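Local coordinates for carboxypeptidase A (Helicoverpa armigera, PDB 1JQG), which is a zinc metallocarboxypeptidase of the M14 family, made as a proenzyme, that probably removes C-terminal residues from peptides and proteins in the insect gut, at residues Glu93-Ala105 with Ser389-Phe401. Numbering follows the deposited sequence.
Sequences EQLELEDQLLAAA and SVWFDGFLVDPDF
Glu98 reaches off the helix to the backbone of the loop, where Val397 N donates to Glu98 OE2 at 2.9 Å, nearly straight (168°). With CG anti to the backbone N (chi1 -176°) and the chain extended beyond it, the carboxylate extends past Leu396 toward the loop backbone; the donor comes in on the anti side of OE2, tilted out of the carboxylate plane. OE1 forms a salt bridge with Arg232, so both oxygens have partners, and Arg232 would help balance the buried charge.

Leu396 fits between helix and indole: its CB sits over the centre of the Trp391 ring, 3.7 Å above the plane, while CD1 touches Gln94 CB at 3.6 Å. The Leu95 and Leu396 side chains cross at about a right angle, CD2 to CD2. Here helix 92-108, which follows the activation-peptide sheet, lies against a loop of the carboxypeptidase domain. The side chain of Phe395 in that loop lies about 6 Å from the zinc ion.

Trp391 CZ3 meets Leu97 CD2 obliquely at 3.7 Å, and Leu97 and Val390 meet tip to tip, CD2 against CG2. Farther along, Pro399 packs CB on Ala105 CB at 3.8 Å.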
ATOM      1  N   GLU A  93       8.226  16.913 -15.011  1.00 31.74           N
ATOM      2  CA  GLU A  93       9.086  17.755 -14.205  1.00 30.69           C
ATOM      3  C   GLU A  93       9.147  17.325 -12.754  1.00 30.13           C
ATOM      4  O   GLU A  93      10.189  17.407 -12.110  1.00 32.35           O
ATOM      5  CB  GLU A  93       8.604  19.203 -14.276  1.00 38.48           C
ATOM      6  CG  GLU A  93       8.673  19.823 -15.663  1.00 43.44           C
ATOM      7  CD  GLU A  93       8.218  21.266 -15.654  1.00 50.44           C
ATOM      8  OE1 GLU A  93       7.305  21.646 -16.420  1.00 58.25           O
ATOM      9  OE2 GLU A  93       8.806  22.031 -14.846  1.00 54.27           O
ATOM     10  N   GLN A  94       8.051  16.814 -12.226  1.00 28.33           N
ATOM     11  CA  GLN A  94       7.985  16.337 -10.859  1.00 29.77           C
ATOM     12  C   GLN A  94       8.719  15.007 -10.721  1.00 31.35           C
ATOM     13  O   GLN A  94       9.369  14.732  -9.715  1.00 33.63           O
ATOM     14  CB  GLN A  94       6.536  16.188 -10.396  1.00 36.27           C
ATOM     15  CG  GLN A  94       5.777  17.485 -10.270  1.00 36.76           C
ATOM     16  CD  GLN A  94       4.450  17.362  -9.569  1.00 45.84           C
ATOM     17  OE1 GLN A  94       3.766  16.332  -9.568  1.00 47.65           O
ATOM     18  NE2 GLN A  94       4.083  18.500  -8.952  1.00 44.36           N
ATOM     19  N   LEU A  95       8.669  14.199 -11.771  1.00 28.37           N
ATOM     20  CA  LEU A  95       9.323  12.903 -11.761  1.00 27.40           C
ATOM     21  C   LEU A  95      10.836  13.081 -11.789  1.00 27.18           C
ATOM     22  O   LEU A  95      11.602  12.401 -11.099  1.00 28.81           O
ATOM     23  CB  LEU A  95       8.852  12.075 -12.952  1.00 23.83           C
ATOM     24  CG  LEU A  95       7.379  11.672 -12.948  1.00 31.16           C
ATOM     25  CD1 LEU A  95       6.938  11.033 -14.271  1.00 33.68           C
ATOM     26  CD2 LEU A  95       7.073  10.783 -11.754  1.00 28.73           C
ATOM     27  N   GLU A  96      11.299  13.998 -12.607  1.00 27.07           N
ATOM     28  CA  GLU A  96      12.696  14.312 -12.792  1.00 25.66           C
ATOM     29  C   GLU A  96      13.322  14.903 -11.532  1.00 27.65           C
ATOM     30  O   GLU A  96      14.440  14.551 -11.149  1.00 28.91           O
ATOM     31  CB  GLU A  96      12.820  15.304 -13.942  1.00 28.11           C
ATOM     32  CG  GLU A  96      12.595  14.647 -15.302  1.00 31.61           C
ATOM     33  CD  GLU A  96      12.757  15.645 -16.441  1.00 35.13           C
ATOM     34  OE1 GLU A  96      12.689  16.854 -16.119  1.00 42.75           O
ATOM     35  OE2 GLU A  96      12.926  15.157 -17.578  1.00 32.13           O
ATOM     36  N   LEU A  97      12.529  15.654 -10.776  1.00 27.77           N
ATOM     37  CA  LEU A  97      12.991  16.196  -9.499  1.00 27.78           C
ATOM     38  C   LEU A  97      13.163  15.089  -8.460  1.00 27.24           C
ATOM     39  O   LEU A  97      14.123  15.129  -7.676  1.00 28.18           O
ATOM     40  CB  LEU A  97      12.002  17.267  -9.001  1.00 29.02           C
ATOM     41  CG  LEU A  97      12.340  17.825  -7.613  1.00 27.96           C
ATOM     42  CD1 LEU A  97      13.612  18.627  -7.734  1.00 33.88           C
ATOM     43  CD2 LEU A  97      11.175  18.598  -7.012  1.00 35.82           C
ATOM     44  N   GLU A  98      12.240  14.134  -8.393  1.00 25.80           N
ATOM     45  CA  GLU A  98      12.307  13.037  -7.445  1.00 25.65           C
ATOM     46  C   GLU A  98      13.579  12.237  -7.690  1.00 26.43           C
ATOM     47  O   GLU A  98      14.303  12.004  -6.724  1.00 27.60           O
ATOM     48  CB  GLU A  98      11.080  12.134  -7.507  1.00 15.31           C
ATOM     49  CG  GLU A  98      11.113  11.038  -6.444  1.00 26.99           C
ATOM     50  CD  GLU A  98      10.225   9.841  -6.712  1.00 22.51           C
ATOM     51  OE1 GLU A  98      10.181   9.330  -7.846  1.00 22.56           O
ATOM     52  OE2 GLU A  98       9.556   9.402  -5.731  1.00 22.13           O
ATOM     53  N   ASP A  99      13.860  11.943  -8.954  1.00 27.04           N
ATOM     54  CA  ASP A  99      15.096  11.273  -9.356  1.00 28.50           C
ATOM     55  C   ASP A  99      16.328  12.035  -8.859  1.00 27.11           C
ATOM     56  O   ASP A  99      17.274  11.494  -8.299  1.00 28.26           O
ATOM     57  CB  ASP A  99      15.199  11.121 -10.872  1.00 26.05           C
ATOM     58  CG  ASP A  99      14.097  10.286 -11.456  1.00 36.89           C
ATOM     59  OD1 ASP A  99      13.365   9.605 -10.721  1.00 49.17           O
ATOM     60  OD2 ASP A  99      14.003  10.365 -12.704  1.00 46.94           O
ATOM     61  N   GLN A 100      16.298  13.345  -9.043  1.00 25.39           N
ATOM     62  CA  GLN A 100      17.373  14.230  -8.605  1.00 24.42           C
ATOM     63  C   GLN A 100      17.535  14.201  -7.106  1.00 20.59           C
ATOM     64  O   GLN A 100      18.627  14.020  -6.602  1.00 25.12           O
ATOM     65  CB  GLN A 100      17.081  15.653  -9.083  1.00 27.05           C
ATOM     66  CG  GLN A 100      18.202  16.645  -8.858  1.00 34.97           C
ATOM     67  CD  GLN A 100      17.874  18.007  -9.445  1.00 39.67           C
ATOM     68  OE1 GLN A 100      17.915  18.979  -8.686  1.00 46.93           O
ATOM     69  NE2 GLN A 100      17.568  18.082 -10.738  1.00 41.84           N
ATOM     70  N   LEU A 101      16.444  14.263  -6.366  1.00 25.12           N
ATOM     71  CA  LEU A 101      16.404  14.225  -4.913  1.00 23.60           C
ATOM     72  C   LEU A 101      16.753  12.886  -4.287  1.00 26.24           C
ATOM     73  O   LEU A 101      17.440  12.835  -3.267  1.00 25.97           O
ATOM     74  CB  LEU A 101      15.017  14.647  -4.434  1.00 23.75           C
ATOM     75  CG  LEU A 101      14.912  16.057  -3.837  1.00 32.24           C
ATOM     76  CD1 LEU A 101      15.640  17.085  -4.689  1.00 30.14           C
ATOM     77  CD2 LEU A 101      13.441  16.420  -3.686  1.00 28.52           C
ATOM     78  N   LEU A 102      16.351  11.790  -4.947  1.00 26.41           N
ATOM     79  CA  LEU A 102      16.681  10.455  -4.490  1.00 27.30           C
ATOM     80  C   LEU A 102      18.111  10.051  -4.846  1.00 27.80           C
ATOM     81  O   LEU A 102      18.799   9.405  -4.066  1.00 30.83           O
ATOM     82  CB  LEU A 102      15.642   9.508  -5.093  1.00 21.38           C
ATOM     83  CG  LEU A 102      14.220   9.652  -4.510  1.00 20.68           C
ATOM     84  CD1 LEU A 102      13.342   8.482  -4.957  1.00 19.63           C
ATOM     85  CD2 LEU A 102      14.204   9.765  -2.992  1.00 16.87           C
ATOM     86  N   ALA A 103      18.616  10.531  -5.971  1.00 26.49           N
ATOM     87  CA  ALA A 103      19.950  10.257  -6.448  1.00 24.73           C
ATOM     88  C   ALA A 103      20.986  10.885  -5.535  1.00 26.25           C
ATOM     89  O   ALA A 103      21.998  10.269  -5.200  1.00 33.30           O
ATOM     90  CB  ALA A 103      20.139  10.720  -7.891  1.00 18.88           C
ATOM     91  N   ALA A 104      20.717  12.086  -5.057  1.00 25.47           N
ATOM     92  CA  ALA A 104      21.630  12.780  -4.165  1.00 25.89           C
ATOM     93  C   ALA A 104      21.620  12.146  -2.777  1.00 30.69           C
ATOM     94  O   ALA A 104      22.615  12.090  -2.057  1.00 31.80           O
ATOM     95  CB  ALA A 104      21.322  14.263  -4.123  1.00 20.24           C
ATOM     96  N   ALA A 105      20.455  11.614  -2.373  1.00 33.62           N
ATOM     97  CA  ALA A 105      20.333  10.971  -1.062  1.00 33.49           C
ATOM     98  C   ALA A 105      21.082   9.642  -1.066  1.00 30.97           C
ATOM     99  O   ALA A 105      21.602   9.159  -0.068  1.00 32.38           O
ATOM    100  CB  ALA A 105      18.876  10.777  -0.667  1.00 28.42           C
ATOM    101  N   SER A 389       8.021  22.013  -1.422  1.00 57.55           N
ATOM    102  CA  SER A 389       8.042  23.230  -2.216  1.00 55.38           C
ATOM    103  C   SER A 389       7.402  23.000  -3.576  1.00 53.44           C
ATOM    104  O   SER A 389       6.677  23.863  -4.066  1.00 55.41           O
ATOM    105  CB  SER A 389       9.478  23.748  -2.370  1.00 56.45           C
ATOM    106  OG  SER A 389      10.081  24.112  -1.155  1.00 54.48           O
ATOM    107  N   VAL A 390       7.743  21.882  -4.220  1.00 51.22           N
ATOM    108  CA  VAL A 390       7.232  21.576  -5.551  1.00 47.59           C
ATOM    109  C   VAL A 390       5.921  20.803  -5.565  1.00 47.07           C
ATOM    110  O   VAL A 390       4.891  21.355  -5.976  1.00 50.72           O
ATOM    111  CB  VAL A 390       8.305  20.845  -6.367  1.00 44.24           C
ATOM    112  CG1 VAL A 390       7.871  20.403  -7.745  1.00 46.03           C
ATOM    113  CG2 VAL A 390       9.504  21.797  -6.410  1.00 44.92           C
ATOM    114  N   TRP A 391       5.931  19.527  -5.186  1.00 43.06           N
ATOM    115  CA  TRP A 391       4.714  18.736  -5.235  1.00 42.22           C
ATOM    116  C   TRP A 391       3.862  18.814  -3.970  1.00 43.21           C
ATOM    117  O   TRP A 391       4.293  19.146  -2.865  1.00 44.23           O
ATOM    118  CB  TRP A 391       5.054  17.311  -5.662  1.00 30.14           C
ATOM    119  CG  TRP A 391       5.869  16.524  -4.697  1.00 30.95           C
ATOM    120  CD1 TRP A 391       5.541  16.107  -3.425  1.00 21.28           C
ATOM    121  CD2 TRP A 391       7.203  16.037  -4.961  1.00 27.90           C
ATOM    122  NE1 TRP A 391       6.609  15.396  -2.904  1.00 29.03           N
ATOM    123  CE2 TRP A 391       7.627  15.336  -3.820  1.00 22.54           C
ATOM    124  CE3 TRP A 391       8.080  16.160  -6.036  1.00 22.69           C
ATOM    125  CZ2 TRP A 391       8.870  14.739  -3.751  1.00 26.38           C
ATOM    126  CZ3 TRP A 391       9.301  15.532  -5.959  1.00 24.66           C
ATOM    127  CH2 TRP A 391       9.690  14.824  -4.840  1.00 13.26           C
ATOM    128  N   PHE A 392       2.581  18.454  -4.120  1.00 43.28           N
ATOM    129  CA  PHE A 392       1.652  18.380  -3.003  1.00 47.69           C
ATOM    130  C   PHE A 392       1.368  16.933  -2.634  1.00 46.03           C
ATOM    131  O   PHE A 392       2.134  16.298  -1.910  1.00 50.43           O
ATOM    132  CB  PHE A 392       0.360  19.121  -3.358  1.00 54.10           C
ATOM    133  CG  PHE A 392       0.612  20.474  -3.972  1.00 66.59           C
ATOM    134  CD1 PHE A 392       0.230  20.742  -5.275  1.00 68.70           C
ATOM    135  CD2 PHE A 392       1.244  21.477  -3.241  1.00 71.04           C
ATOM    136  CE1 PHE A 392       0.469  21.980  -5.840  1.00 73.42           C
ATOM    137  CE2 PHE A 392       1.484  22.719  -3.802  1.00 74.69           C
ATOM    138  CZ  PHE A 392       1.095  22.967  -5.102  1.00 75.21           C
ATOM    139  N   ASP A 393       0.203  16.444  -3.023  1.00 43.95           N
ATOM    140  CA  ASP A 393      -0.226  15.094  -2.687  1.00 41.02           C
ATOM    141  C   ASP A 393       0.125  14.208  -3.882  1.00 38.37           C
ATOM    142  O   ASP A 393      -0.097  14.655  -5.010  1.00 40.80           O
ATOM    143  CB  ASP A 393      -1.714  14.997  -2.380  1.00 43.65           C
ATOM    144  CG  ASP A 393      -2.130  15.938  -1.261  1.00 56.26           C
ATOM    145  OD1 ASP A 393      -1.888  15.643  -0.070  1.00 57.34           O
ATOM    146  OD2 ASP A 393      -2.708  17.008  -1.596  1.00 63.76           O
ATOM    147  N   GLY A 394       0.786  13.087  -3.637  1.00 30.44           N
ATOM    148  CA  GLY A 394       1.045  12.138  -4.694  1.00 26.19           C
ATOM    149  C   GLY A 394       1.821  10.921  -4.184  1.00 23.30           C
ATOM    150  O   GLY A 394       1.641  10.464  -3.074  1.00 23.92           O
ATOM    151  N   PHE A 395       2.586  10.304  -5.082  1.00 22.39           N
ATOM    152  CA  PHE A 395       3.321   9.109  -4.746  1.00 21.98           C
ATOM    153  C   PHE A 395       4.820   9.353  -4.646  1.00 20.08           C
ATOM    154  O   PHE A 395       5.541   8.503  -4.189  1.00 14.91           O
ATOM    155  CB  PHE A 395       3.004   8.046  -5.806  1.00 18.98           C
ATOM    156  CG  PHE A 395       1.562   7.625  -5.794  1.00 19.69           C
ATOM    157  CD1 PHE A 395       1.056   6.766  -4.824  1.00 15.92           C
ATOM    158  CD2 PHE A 395       0.729   8.093  -6.814  1.00 22.81           C
ATOM    159  CE1 PHE A 395      -0.270   6.416  -4.861  1.00 23.70           C
ATOM    160  CE2 PHE A 395      -0.624   7.743  -6.832  1.00 18.18           C
ATOM    161  CZ  PHE A 395      -1.121   6.910  -5.844  1.00 21.35           C
ATOM    162  N   LEU A 396       5.271  10.524  -5.099  1.00 27.54           N
ATOM    163  CA  LEU A 396       6.689  10.899  -5.071  1.00 25.18           C
ATOM    164  C   LEU A 396       7.198  11.089  -3.647  1.00 24.03           C
ATOM    165  O   LEU A 396       6.506  11.591  -2.788  1.00 25.75           O
ATOM    166  CB  LEU A 396       6.906  12.183  -5.860  1.00 25.42           C
ATOM    167  CG  LEU A 396       6.366  12.186  -7.296  1.00 27.94           C
ATOM    168  CD1 LEU A 396       6.770  13.526  -7.943  1.00 29.82           C
ATOM    169  CD2 LEU A 396       6.834  10.990  -8.095  1.00 24.17           C
ATOM    170  N   VAL A 397       8.385  10.602  -3.378  1.00 26.80           N
ATOM    171  CA  VAL A 397       8.989  10.586  -2.068  1.00 26.39           C
ATOM    172  C   VAL A 397      10.098  11.637  -1.930  1.00 27.58           C
ATOM    173  O   VAL A 397      10.997  11.771  -2.730  1.00 27.62           O
ATOM    174  CB  VAL A 397       9.622   9.208  -1.735  1.00 27.46           C
ATOM    175  CG1 VAL A 397      10.202   9.289  -0.310  1.00 23.22           C
ATOM    176  CG2 VAL A 397       8.628   8.084  -1.971  1.00 21.57           C
ATOM    177  N   ASP A 398      10.035  12.441  -0.885  1.00 29.29           N
ATOM    178  CA  ASP A 398      11.052  13.371  -0.462  1.00 24.78           C
ATOM    179  C   ASP A 398      11.887  12.665   0.605  1.00 23.33           C
ATOM    180  O   ASP A 398      11.346  12.266   1.660  1.00 19.07           O
ATOM    181  CB  ASP A 398      10.391  14.614   0.126  1.00 32.40           C
ATOM    182  CG  ASP A 398      11.362  15.761   0.331  1.00 35.10           C
ATOM    183  OD1 ASP A 398      12.529  15.533   0.739  1.00 33.78           O
ATOM    184  OD2 ASP A 398      10.973  16.922   0.102  1.00 35.50           O
ATOM    185  N   PRO A 399      13.190  12.505   0.380  1.00 22.32           N
ATOM    186  CA  PRO A 399      14.111  11.826   1.284  1.00 21.36           C
ATOM    187  C   PRO A 399      14.132  12.327   2.710  1.00 18.17           C
ATOM    188  O   PRO A 399      14.589  11.614   3.575  1.00 23.57           O
ATOM    189  CB  PRO A 399      15.460  11.979   0.555  1.00 22.30           C
ATOM    190  CG  PRO A 399      15.325  13.200  -0.274  1.00 21.71           C
ATOM    191  CD  PRO A 399      13.902  13.064  -0.796  1.00 23.83           C
ATOM    192  N   ASP A 400      13.532  13.461   3.043  1.00 22.29           N
ATOM    193  CA  ASP A 400      13.452  14.026   4.370  1.00 21.95           C
ATOM    194  C   ASP A 400      12.324  13.420   5.177  1.00 24.36           C
ATOM    195  O   ASP A 400      12.363  13.464   6.410  1.00 29.72           O
ATOM    196  CB  ASP A 400      13.252  15.547   4.317  1.00 25.86           C
ATOM    197  CG  ASP A 400      14.465  16.314   3.839  1.00 27.31           C
ATOM    198  OD1 ASP A 400      15.612  15.799   3.748  1.00 30.42           O
ATOM    199  OD2 ASP A 400      14.226  17.516   3.541  1.00 31.28           O
ATOM    200  N   PHE A 401      11.374  12.782   4.523  1.00 24.22           N
ATOM    201  CA  PHE A 401      10.222  12.168   5.206  1.00 22.14           C
ATOM    202  C   PHE A 401      10.410  10.676   5.398  1.00 20.53           C
ATOM    203  O   PHE A 401       9.616  10.018   6.063  1.00 21.11           O
ATOM    204  CB  PHE A 401       8.950  12.491   4.429  1.00 25.98           C
ATOM    205  CG  PHE A 401       7.671  12.030   5.046  1.00 39.00           C
ATOM    206  CD1 PHE A 401       6.821  11.124   4.415  1.00 37.27           C
ATOM    207  CD2 PHE A 401       7.289  12.545   6.278  1.00 39.75           C
ATOM    208  CE1 PHE A 401       5.630  10.737   5.001  1.00 37.72           C
ATOM    209  CE2 PHE A 401       6.092  12.141   6.854  1.00 41.71           C
ATOM    210  CZ  PHE A 401       5.261  11.239   6.233  1.00 36.59           C
TER